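Local coordinates for putative curved DNA-binding protein (Chaetomium thermophilum var. thermophilum DSM 1495, PDB 4IPA) that probably acts in ribosome biogenesis as an Arx1 protein of the methionine aminopeptidase-like M24 family, with DNA binding only a tentative assignment, at residues A[156-159]-A[160-164]; A[193-196]-A[197-201]. All blocks are in the same frame, centred on the assembly; numbering follows the deposited sequence.

Interaction 1 of 2, residues A[156-159]-A[160-164]; sequences ATYY and ANEVL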
loop_
_atom_site.group_PDB
_atom_site.type_symbol
_atom_site.label_atom_id
_atom_site.label_comp_id
_atom_site.label_asym_id
_atom_site.label_seq_id
_atom_site.Cartn_x
_atom_site.Cartn_y
_atom_site.Cartn_z
ATOM N N ALA A 156 -2.088 -6.652 15.446
ATOM C CA ALA A 156 -1.916 -5.214 15.598
ATOM C C ALA A 156 -2.196 -4.537 14.258
ATOM O O ALA A 156 -2.873 -3.513 14.188
ATOM C CB ALA A 156 -0.511 -4.889 16.062
ATOM N N THR A 157 -1.671 -5.122 13.191
ATOM C CA THR A 157 -1.804 -4.519 11.876
ATOM C C THR A 157 -3.255 -4.591 11.411
ATOM O O THR A 157 -3.798 -3.626 10.890
ATOM C CB THR A 157 -0.896 -5.198 10.854
ATOM O OG1 THR A 157 0.441 -5.267 11.373
ATOM C CG2 THR A 157 -0.888 -4.400 9.562
ATOM N N TYR A 158 -3.874 -5.749 11.614
ATOM C CA TYR A 158 -5.272 -5.941 11.287
ATOM C C TYR A 158 -6.148 -4.905 11.998
ATOM O O TYR A 158 -6.965 -4.231 11.360
ATOM C CB TYR A 158 -5.715 -7.365 11.664
ATOM C CG TYR A 158 -7.176 -7.664 11.400
ATOM C CD1 TYR A 158 -8.149 -7.409 12.364
ATOM C CD2 TYR A 158 -7.585 -8.200 10.187
ATOM C CE1 TYR A 158 -9.482 -7.695 12.124
ATOM C CE2 TYR A 158 -8.922 -8.477 9.936
ATOM C CZ TYR A 158 -9.863 -8.224 10.905
ATOM O OH TYR A 158 -11.190 -8.506 10.644
ATOM N N TYR A 159 -6.000 -4.786 13.315
ATOM C CA TYR A 159 -6.873 -3.887 14.065
ATOM C C TYR A 159 -6.530 -2.437 13.843
ATOM O O TYR A 159 -7.411 -1.586 13.854
ATOM C CB TYR A 159 -6.949 -4.242 15.557
ATOM C CG TYR A 159 -7.838 -5.431 15.787
ATOM C CD1 TYR A 159 -9.203 -5.356 15.532
ATOM C CD2 TYR A 159 -7.315 -6.649 16.204
ATOM C CE1 TYR A 159 -10.028 -6.459 15.723
ATOM C CE2 TYR A 159 -8.132 -7.758 16.397
ATOM C CZ TYR A 159 -9.485 -7.659 16.152
ATOM O OH TYR A 159 -10.303 -8.760 16.338
ATOM N N ALA A 160 -5.253 -2.149 13.621
ATOM C CA ALA A 160 -4.885 -0.794 13.261
ATOM C C ALA A 160 -5.664 -0.394 11.998
ATOM O O ALA A 160 -6.191 0.722 11.898
ATOM C CB ALA A 160 -3.386 -0.702 13.036
ATOM N N ASN A 161 -5.752 -1.322 11.045
ATOM C CA ASN A 161 -6.436 -1.071 9.778
ATOM C C ASN A 161 -7.946 -0.858 9.963
ATOM O O ASN A 161 -8.526 0.080 9.404
ATOM C CB ASN A 161 -6.163 -2.201 8.784
ATOM C CG ASN A 161 -6.624 -1.868 7.381
ATOM O OD1 ASN A 161 -6.365 -0.777 6.879
ATOM N ND2 ASN A 161 -7.329 -2.807 6.739
ATOM N N GLU A 162 -8.569 -1.720 10.762
ATOM C CA GLU A 162 -9.991 -1.601 11.075
ATOM C C GLU A 162 -10.313 -0.287 11.784
ATOM O O GLU A 162 -11.337 0.333 11.510
ATOM C CB GLU A 162 -10.466 -2.779 11.936
ATOM C CG GLU A 162 -10.413 -4.122 11.217
ATOM C CD GLU A 162 -11.289 -4.158 9.970
ATOM O OE1 GLU A 162 -12.486 -3.822 10.077
ATOM O OE2 GLU A 162 -10.785 -4.521 8.882
ATOM N N VAL A 163 -9.447 0.123 12.702
ATOM C CA VAL A 163 -9.620 1.393 13.390
ATOM C C VAL A 163 -9.423 2.579 12.438
ATOM O O VAL A 163 -10.273 3.463 12.372
ATOM C CB VAL A 163 -8.694 1.526 14.614
ATOM C CG1 VAL A 163 -8.804 2.939 15.230
ATOM C CG2 VAL A 163 -9.050 0.467 15.635
ATOM N N LEU A 164 -8.319 2.596 11.698
ATOM C CA LEU A 164 -8.060 3.670 10.727
ATOM C C LEU A 164 -9.227 3.880 9.752
ATOM O O LEU A 164 -9.682 5.003 9.545
ATOM C CB LEU A 164 -6.773 3.397 9.936
ATOM C CG LEU A 164 -6.444 4.429 8.859
ATOM C CD1 LEU A 164 -6.556 5.844 9.439
ATOM C CD2 LEU A 164 -5.049 4.191 8.232
#

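Interaction 2 of 2, residues A[193-196]-A[197-201]; sequences QAKI and SSLLE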
loop_
_atom_site.group_PDB
_atom_site.type_symbol
_atom_site.label_atom_id
_atom_site.label_comp_id
_atom_site.label_asym_id
_atom_site.label_seq_id
_atom_site.Cartn_x
_atom_site.Cartn_y
_atom_site.Cartn_z
ATOM N N GLN A 193 -4.956 14.590 12.949
ATOM C CA GLN A 193 -4.045 13.498 12.630
ATOM C C GLN A 193 -3.214 13.044 13.837
ATOM O O GLN A 193 -2.835 11.874 13.933
ATOM C CB GLN A 193 -3.212 13.818 11.387
ATOM C CG GLN A 193 -4.087 13.782 10.128
ATOM C CD GLN A 193 -3.298 13.850 8.835
ATOM O OE1 GLN A 193 -3.809 14.304 7.812
ATOM N NE2 GLN A 193 -2.060 13.402 8.871
ATOM N N ALA A 194 -2.972 13.953 14.776
ATOM C CA ALA A 194 -2.367 13.578 16.056
ATOM C C ALA A 194 -3.238 12.578 16.838
ATOM O O ALA A 194 -2.731 11.652 17.469
ATOM C CB ALA A 194 -2.100 14.815 16.895
ATOM N N LYS A 195 -4.551 12.773 16.784
ATOM C CA LYS A 195 -5.493 11.916 17.488
ATOM C C LYS A 195 -5.566 10.544 16.806
ATOM O O LYS A 195 -5.537 9.496 17.459
ATOM C CB LYS A 195 -6.873 12.582 17.521
ATOM C CG LYS A 195 -7.988 11.747 18.163
ATOM C CD LYS A 195 -7.614 11.289 19.580
ATOM C CE LYS A 195 -8.779 10.534 20.238
ATOM N NZ LYS A 195 -8.521 10.147 21.666
ATOM N N ILE A 196 -5.655 10.563 15.484
ATOM C CA ILE A 196 -5.598 9.346 14.696
ATOM C C ILE A 196 -4.342 8.543 15.042
ATOM O O ILE A 196 -4.423 7.346 15.311
ATOM C CB ILE A 196 -5.633 9.671 13.190
ATOM C CG1 ILE A 196 -6.943 10.404 12.858
ATOM C CG2 ILE A 196 -5.445 8.394 12.351
ATOM C CD1 ILE A 196 -7.112 10.782 11.385
ATOM N N SER A 197 -3.191 9.210 15.048
ATOM C CA SER A 197 -1.927 8.564 15.379
ATOM C C SER A 197 -1.936 7.914 16.760
ATOM O O SER A 197 -1.587 6.742 16.898
ATOM C CB SER A 197 -0.760 9.558 15.301
ATOM O OG SER A 197 -0.315 9.721 13.969
ATOM N N SER A 198 -2.321 8.672 17.780
ATOM C CA SER A 198 -2.280 8.147 19.147
ATOM C C SER A 198 -3.209 6.942 19.320
ATOM O O SER A 198 -2.859 5.976 19.996
ATOM C CB SER A 198 -2.582 9.234 20.183
ATOM O OG SER A 198 -3.924 9.666 20.083
ATOM N N LEU A 199 -4.382 6.990 18.698
ATOM C CA LEU A 199 -5.282 5.837 18.720
ATOM C C LEU A 199 -4.646 4.595 18.052
ATOM O O LEU A 199 -4.623 3.507 18.637
ATOM C CB LEU A 199 -6.634 6.178 18.081
ATOM C CG LEU A 199 -7.555 7.130 18.864
ATOM C CD1 LEU A 199 -8.655 7.684 17.968
ATOM C CD2 LEU A 199 -8.163 6.473 20.105
ATOM N N LEU A 200 -4.108 4.750 16.844
ATOM C CA LEU A 200 -3.461 3.613 16.197
ATOM C C LEU A 200 -2.260 3.105 17.008
ATOM O O LEU A 200 -1.999 1.904 17.045
ATOM C CB LEU A 200 -3.056 3.939 14.754
ATOM C CG LEU A 200 -4.064 3.452 13.707
ATOM C CD1 LEU A 200 -5.458 4.077 13.952
ATOM C CD2 LEU A 200 -3.564 3.743 12.305
ATOM N N GLU A 201 -1.544 4.017 17.661
ATOM C CA GLU A 201 -0.420 3.618 18.503
ATOM C C GLU A 201 -0.920 2.804 19.676
ATOM O O GLU A 201 -0.272 1.851 20.102
ATOM C CB GLU A 201 0.360 4.831 19.014
ATOM C CG GLU A 201 1.237 5.485 17.977
ATOM C CD GLU A 201 1.881 6.757 18.492
ATOM O OE1 GLU A 201 1.472 7.225 19.575
ATOM O OE2 GLU A 201 2.792 7.292 17.818
HETATM O O HOH W 1 -5.565 8.845 21.901
#

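Interaction 1 of 2, residues A[156-159]-A[160-164]
Tyr158 and Glu162 meet one turn apart, a local side-chain contact on the partly exposed flank of an otherwise buried part of helix 148-167. The CG methylene of Glu162 does the touching: it lies 3.8 Å from Tyr158 CE1 and 4.3 Å from the ring centroid, an off-centre CH-pi contact. With CG anti to the backbone N (chi1 178°), the Tyr158 ring stands out from the helix, and Glu162, whose CG is anti to its carbonyl carbon, leans back to meet it. The glutamate chain bends at chi2, and its carboxylate plane ends 24° from the ring plane. Arg166 holds OE1 and Arg358 holds OE2, each by a salt bridge, so both oxygens are engaged, which probably helps to fix CG beside the tyrosine. Tyr158 also turns an edge to Tyr159, with CD1 3.7 Å above the centre of that ring. Four successive i to i+4 backbone bonds run beneath, among them Glu162 N to Tyr158 O at 3.0 Å. The side chains of Thr157 and Asn161 instead pack on strands 250-258 and 342-352. Such a helix, with one face on an antiparallel sheet, is characteristic of the pita-bread fold of the M24 family.

Interaction 2 of 2, residues A[193-196]-A[197-201]
Ser197, Ser198, Leu199 and Leu200 give their backbone N-H groups to the carbonyls of Gln193, Ala194, Lys195 and Ile196, regular i to i+4 bonds that open helix 193-205 and end with Leu200 N to Ile196 O at 3.0 Å and 173°. Just before them, Ser192 OG bonds to Lys195 N.

Over this frame the aliphatic chain of Lys195 lies across the Leu199 side chain, CE coming 3.6 Å from CD1. The lysine starts anti to its backbone nitrogen (chi1 177°) and bends at chi2 (54°), then runs extended, which carries its methylenes forward along the helix to the leucine. Its ammonium ends in a salt bridge with Glu380 and also gives a proton to a water at 3.2 Å from NZ. The same water lies 2.6 Å from Ser198 OG. That hydroxyl is also 3.1 Å from Lys195 O, a possible bond that is not settled, since the hydroxyl could give its proton to another acceptor instead. Ser197 uses its hydroxyl differently: OG makes a weak bond to Gln193 O at 3.3 Å and is also bonded to Ser234 N, tying the helix to a neighbouring loop. Ile196 and Leu200 pack on helix 148-167 and Leu233, while Leu199 packs on Leu167 and on helix 379-386.

The chemistry is thus divided within a single lysine: its methylenes touch a buried leucine, and its charged end joins a water and the carboxylate of Glu380. Lys195 reaches helix 379-386 through that outside partner, and the leucine it lies across packs on the same helix.

Overall arrangement
Interactions 1 and 2 lie on two neighbouring helices, 148-167 and 193-205, whose facing sides touch: Val163 CG1 is 3.8 Å from Leu200 CD1, and Leu164 CD1 is 4.0 Å from Ile196 CG2. Their centres are about 12 Å apart. Interaction 1 is the more buried, its helix lying between the antiparallel sheet and helix 193-205; interaction 2 belongs to the outer layer, nearer helix 379-386. In both, the aliphatic part of a charged side chain touches a neighbour one turn away while its end joins a salt bridge, but 156-164 uses a glutamate against a tyrosine, with two arginines, whereas 193-201 uses a lysine against a leucine, with a glutamate and a water.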